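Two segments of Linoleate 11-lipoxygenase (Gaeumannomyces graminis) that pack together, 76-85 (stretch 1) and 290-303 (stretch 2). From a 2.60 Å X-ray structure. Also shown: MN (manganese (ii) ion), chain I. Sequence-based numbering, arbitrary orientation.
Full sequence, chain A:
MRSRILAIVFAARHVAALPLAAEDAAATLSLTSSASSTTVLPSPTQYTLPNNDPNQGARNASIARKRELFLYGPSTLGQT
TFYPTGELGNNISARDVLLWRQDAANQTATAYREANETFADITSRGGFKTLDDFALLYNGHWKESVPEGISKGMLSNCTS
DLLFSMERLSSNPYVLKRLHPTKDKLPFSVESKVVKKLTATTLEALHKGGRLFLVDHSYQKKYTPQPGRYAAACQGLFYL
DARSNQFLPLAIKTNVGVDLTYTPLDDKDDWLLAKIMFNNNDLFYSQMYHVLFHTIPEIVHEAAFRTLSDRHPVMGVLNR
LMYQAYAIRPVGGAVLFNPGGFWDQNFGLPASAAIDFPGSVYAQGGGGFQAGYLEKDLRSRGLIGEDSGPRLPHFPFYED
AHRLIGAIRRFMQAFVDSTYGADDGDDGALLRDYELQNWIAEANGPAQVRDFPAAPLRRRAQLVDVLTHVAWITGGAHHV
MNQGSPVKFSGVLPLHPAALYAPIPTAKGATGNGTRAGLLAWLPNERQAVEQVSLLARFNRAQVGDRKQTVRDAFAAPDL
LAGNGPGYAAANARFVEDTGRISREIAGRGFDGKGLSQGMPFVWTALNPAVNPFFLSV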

# COMPACT_ATOMS: atom_id res chain seq x y z
N THR A 76 -2.00 -20.75 -1.82
CA THR A 76 -0.93 -20.22 -2.63
C THR A 76 -0.20 -19.15 -1.83
O THR A 76 -0.63 -18.76 -0.74
CB THR A 76 -1.46 -19.68 -3.96
OG1 THR A 76 -2.16 -18.46 -3.72
CG2 THR A 76 -2.44 -20.66 -4.60
N LEU A 77 0.92 -18.69 -2.38
CA LEU A 77 1.81 -17.72 -1.74
C LEU A 77 2.23 -18.18 -0.35
O LEU A 77 2.11 -17.46 0.63
CB LEU A 77 1.17 -16.33 -1.67
CG LEU A 77 2.17 -15.15 -1.64
CD1 LEU A 77 2.86 -14.97 -3.00
CD2 LEU A 77 1.54 -13.84 -1.22
N GLY A 78 2.72 -19.41 -0.28
CA GLY A 78 3.00 -20.01 1.01
C GLY A 78 1.89 -20.96 1.43
O GLY A 78 0.87 -21.14 0.77
N GLN A 79 2.10 -21.57 2.57
CA GLN A 79 1.17 -22.57 3.02
C GLN A 79 0.43 -22.04 4.25
O GLN A 79 0.83 -22.29 5.39
CB GLN A 79 1.89 -23.87 3.29
CG GLN A 79 0.95 -25.01 3.55
CD GLN A 79 -0.02 -25.27 2.40
OE1 GLN A 79 0.37 -25.27 1.22
NE2 GLN A 79 -1.28 -25.49 2.74
N THR A 80 -0.66 -21.33 4.02
CA THR A 80 -1.50 -20.87 5.11
C THR A 80 -2.96 -21.25 4.88
O THR A 80 -3.45 -22.23 5.43
CB THR A 80 -1.44 -19.34 5.30
OG1 THR A 80 -2.11 -18.66 4.22
CG2 THR A 80 0.01 -18.83 5.45
N THR A 81 -3.62 -20.49 4.05
CA THR A 81 -5.07 -20.43 3.96
C THR A 81 -5.50 -20.85 2.56
O THR A 81 -4.78 -20.65 1.60
CB THR A 81 -5.50 -18.98 4.29
OG1 THR A 81 -5.54 -18.79 5.69
CG2 THR A 81 -6.77 -18.66 3.73
N PHE A 82 -6.68 -21.45 2.46
CA PHE A 82 -7.22 -21.81 1.16
C PHE A 82 -7.39 -20.56 0.30
O PHE A 82 -7.77 -19.50 0.79
CB PHE A 82 -8.58 -22.51 1.32
CG PHE A 82 -8.53 -23.84 2.05
CD1 PHE A 82 -7.55 -24.79 1.77
CD2 PHE A 82 -9.49 -24.17 3.01
CE1 PHE A 82 -7.54 -26.00 2.43
CE2 PHE A 82 -9.46 -25.39 3.68
CZ PHE A 82 -8.49 -26.29 3.39
N TYR A 83 -7.12 -20.69 -0.97
CA TYR A 83 -7.36 -19.66 -1.97
C TYR A 83 -8.49 -20.11 -2.87
O TYR A 83 -8.60 -21.30 -3.17
CB TYR A 83 -6.10 -19.38 -2.80
CG TYR A 83 -6.24 -18.24 -3.76
CD1 TYR A 83 -6.02 -16.93 -3.36
CD2 TYR A 83 -6.60 -18.46 -5.07
CE1 TYR A 83 -6.14 -15.91 -4.23
CE2 TYR A 83 -6.73 -17.44 -5.93
CZ TYR A 83 -6.50 -16.17 -5.52
OH TYR A 83 -6.63 -15.15 -6.41
N PRO A 84 -9.39 -19.22 -3.28
CA PRO A 84 -10.58 -19.65 -4.01
C PRO A 84 -10.25 -20.19 -5.38
O PRO A 84 -9.47 -19.61 -6.12
CB PRO A 84 -11.42 -18.37 -4.12
CG PRO A 84 -10.53 -17.32 -3.90
CD PRO A 84 -9.50 -17.80 -2.93
N THR A 85 -10.90 -21.28 -5.71
CA THR A 85 -10.80 -21.83 -7.05
C THR A 85 -12.21 -22.11 -7.55
O THR A 85 -13.16 -21.59 -6.97
CB THR A 85 -9.91 -23.07 -7.05
OG1 THR A 85 -9.65 -23.45 -8.39
CG2 THR A 85 -10.56 -24.21 -6.30
N HIS A 290 3.26 -10.27 7.25
CA HIS A 290 2.00 -9.63 6.84
C HIS A 290 1.26 -10.39 5.76
O HIS A 290 0.11 -10.06 5.45
CB HIS A 290 2.22 -8.19 6.39
CG HIS A 290 2.34 -8.01 4.91
ND1 HIS A 290 3.50 -8.32 4.23
CD2 HIS A 290 1.48 -7.53 3.97
CE1 HIS A 290 3.34 -8.05 2.95
NE2 HIS A 290 2.12 -7.58 2.76
N VAL A 291 1.90 -11.39 5.14
CA VAL A 291 1.18 -12.32 4.28
C VAL A 291 -0.08 -12.81 4.98
O VAL A 291 -1.15 -12.93 4.37
CB VAL A 291 2.11 -13.46 3.88
CG1 VAL A 291 1.40 -14.49 3.04
CG2 VAL A 291 3.23 -12.90 3.11
N LEU A 292 0.02 -13.02 6.30
CA LEU A 292 -1.12 -13.45 7.09
C LEU A 292 -2.18 -12.35 7.20
O LEU A 292 -3.38 -12.64 7.21
CB LEU A 292 -0.64 -13.92 8.46
CG LEU A 292 0.21 -15.20 8.50
CD1 LEU A 292 0.67 -15.49 9.89
CD2 LEU A 292 -0.65 -16.30 8.12
N PHE A 293 -1.76 -11.09 7.26
CA PHE A 293 -2.74 -10.01 7.14
C PHE A 293 -3.45 -10.06 5.81
O PHE A 293 -4.54 -9.51 5.68
CB PHE A 293 -2.12 -8.61 7.28
CG PHE A 293 -1.49 -8.32 8.62
CD1 PHE A 293 -1.40 -9.27 9.60
CD2 PHE A 293 -0.97 -7.07 8.89
CE1 PHE A 293 -0.81 -8.98 10.81
CE2 PHE A 293 -0.38 -6.78 10.11
CZ PHE A 293 -0.30 -7.74 11.06
N HIS A 294 -2.86 -10.69 4.79
CA HIS A 294 -3.62 -10.89 3.56
C HIS A 294 -4.51 -12.13 3.63
O HIS A 294 -5.68 -12.06 3.27
CB HIS A 294 -2.68 -10.96 2.36
CG HIS A 294 -2.19 -9.64 1.87
ND1 HIS A 294 -2.95 -8.82 1.06
CD2 HIS A 294 -1.02 -8.98 2.06
CE1 HIS A 294 -2.27 -7.73 0.78
NE2 HIS A 294 -1.10 -7.80 1.37
N THR A 295 -4.00 -13.26 4.11
CA THR A 295 -4.69 -14.53 3.94
C THR A 295 -5.75 -14.82 4.99
O THR A 295 -6.68 -15.57 4.70
CB THR A 295 -3.68 -15.69 3.88
OG1 THR A 295 -2.82 -15.72 5.03
CG2 THR A 295 -2.84 -15.57 2.68
N ILE A 296 -5.70 -14.24 6.19
CA ILE A 296 -6.80 -14.46 7.13
C ILE A 296 -8.08 -13.73 6.70
O ILE A 296 -9.18 -14.32 6.76
CB ILE A 296 -6.39 -14.06 8.56
CG1 ILE A 296 -5.06 -14.70 8.90
CG2 ILE A 296 -7.40 -14.53 9.56
CD1 ILE A 296 -5.10 -16.12 8.76
N PRO A 297 -8.01 -12.46 6.27
CA PRO A 297 -9.21 -11.86 5.68
C PRO A 297 -9.74 -12.63 4.49
O PRO A 297 -10.95 -12.84 4.40
CB PRO A 297 -8.75 -10.45 5.28
CG PRO A 297 -7.67 -10.17 6.15
CD PRO A 297 -6.97 -11.45 6.46
N GLU A 298 -8.87 -13.06 3.57
CA GLU A 298 -9.33 -13.77 2.39
C GLU A 298 -10.18 -14.97 2.78
O GLU A 298 -11.23 -15.20 2.19
CB GLU A 298 -8.15 -14.24 1.52
CG GLU A 298 -7.56 -13.25 0.55
CD GLU A 298 -6.13 -13.63 0.13
OE1 GLU A 298 -5.80 -14.82 0.03
OE2 GLU A 298 -5.31 -12.73 -0.08
N ILE A 299 -9.72 -15.76 3.76
CA ILE A 299 -10.43 -16.98 4.11
C ILE A 299 -11.75 -16.65 4.79
O ILE A 299 -12.75 -17.34 4.56
CB ILE A 299 -9.54 -17.94 4.95
CG1 ILE A 299 -10.13 -19.34 5.02
CG2 ILE A 299 -9.31 -17.46 6.36
CD1 ILE A 299 -10.54 -19.90 3.73
N VAL A 300 -11.78 -15.58 5.59
CA VAL A 300 -13.05 -15.16 6.20
C VAL A 300 -14.03 -14.69 5.14
O VAL A 300 -15.22 -15.00 5.20
CB VAL A 300 -12.80 -14.06 7.26
CG1 VAL A 300 -14.14 -13.48 7.77
CG2 VAL A 300 -11.95 -14.60 8.39
N HIS A 301 -13.55 -13.94 4.17
CA HIS A 301 -14.41 -13.55 3.08
C HIS A 301 -14.82 -14.74 2.21
O HIS A 301 -15.90 -14.73 1.64
CB HIS A 301 -13.73 -12.48 2.26
CG HIS A 301 -14.49 -12.07 1.05
ND1 HIS A 301 -14.47 -12.80 -0.12
CD2 HIS A 301 -15.28 -11.00 0.82
CE1 HIS A 301 -15.22 -12.20 -1.03
NE2 HIS A 301 -15.73 -11.11 -0.48
N GLU A 302 -13.98 -15.77 2.07
CA GLU A 302 -14.38 -16.93 1.28
C GLU A 302 -15.55 -17.63 1.93
O GLU A 302 -16.56 -17.98 1.28
CB GLU A 302 -13.22 -17.92 1.15
CG GLU A 302 -12.16 -17.50 0.22
CD GLU A 302 -10.96 -18.40 0.21
OE1 GLU A 302 -11.06 -19.61 -0.10
OE2 GLU A 302 -9.89 -17.88 0.51
N ALA A 303 -15.41 -17.89 3.23
CA ALA A 303 -16.47 -18.55 3.96
C ALA A 303 -17.75 -17.73 3.88
O ALA A 303 -18.83 -18.29 3.66
CB ALA A 303 -15.99 -18.79 5.39
MN MN I . 0.47 -6.36 1.43
O HOH W 1 2.03 -7.52 -0.03

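The two stretches, at least 212 residues apart in sequence wherever they touch, bury 526 Å² between them, counting both sides. Stretch 1 follows the helix in the same general sense: the CA atoms pair as Leu-77 with Val-291, Thr-81 with Thr-295 and Pro-84 with Glu-302, and strand and helix directions differ by 41°. Of these pairs, the backbones come closest where Thr-81 CA lies 5.9 Å from Thr-295 CA.

Apolar contacts run along the interface. Thr-81, buried and directed toward the helix, loses 77 Å², more than any other residue here. Its CG2 is 3.2 Å from Thr-295 O and 3.1 Å from Ile-299 CB, so the methyl sits against one helical turn; these distances are short and leave no room between it and the helix. At one end, Leu-77 CD2 meets Val-291 CG1 at 4.3 Å, a looser apolar contact. Farther along, Ile-299 CD1 lies 4.1 Å from Phe-82 CB and oblique to the ring, whose end leads away from the helix. Val-291 and Ile-299 suit these places: both are buried, and their branched apolar side chains leave CA toward stretch 1.

A hydrogen bond joins Thr-80 OG1 and Thr-295 OG1 at 3.1 Å; either hydroxyl could donate. Threonine suits this position because it offers both polar and apolar surface: while OG1 meets Thr-295, CG2 of Thr-80 packs 3.7 Å from Leu-292 CD2.

Two glutamates bring carboxylates to the interface. Glu-302, with an m, t conformation at chi1 and chi2, has its CA-to-CB bond pointing toward stretch 1 and places OE2 2.7 Å from Phe-82 O. Two oxygens so close suggest a protonated acid, although the coordinates do not settle it. The same OE2 lies 3.5 Å from Pro-84 CD. Glu-298 OE1 approaches the edge of the Tyr-83 ring, 4.0 Å from CD1, and is hydrogen-bonded elsewhere in the structure.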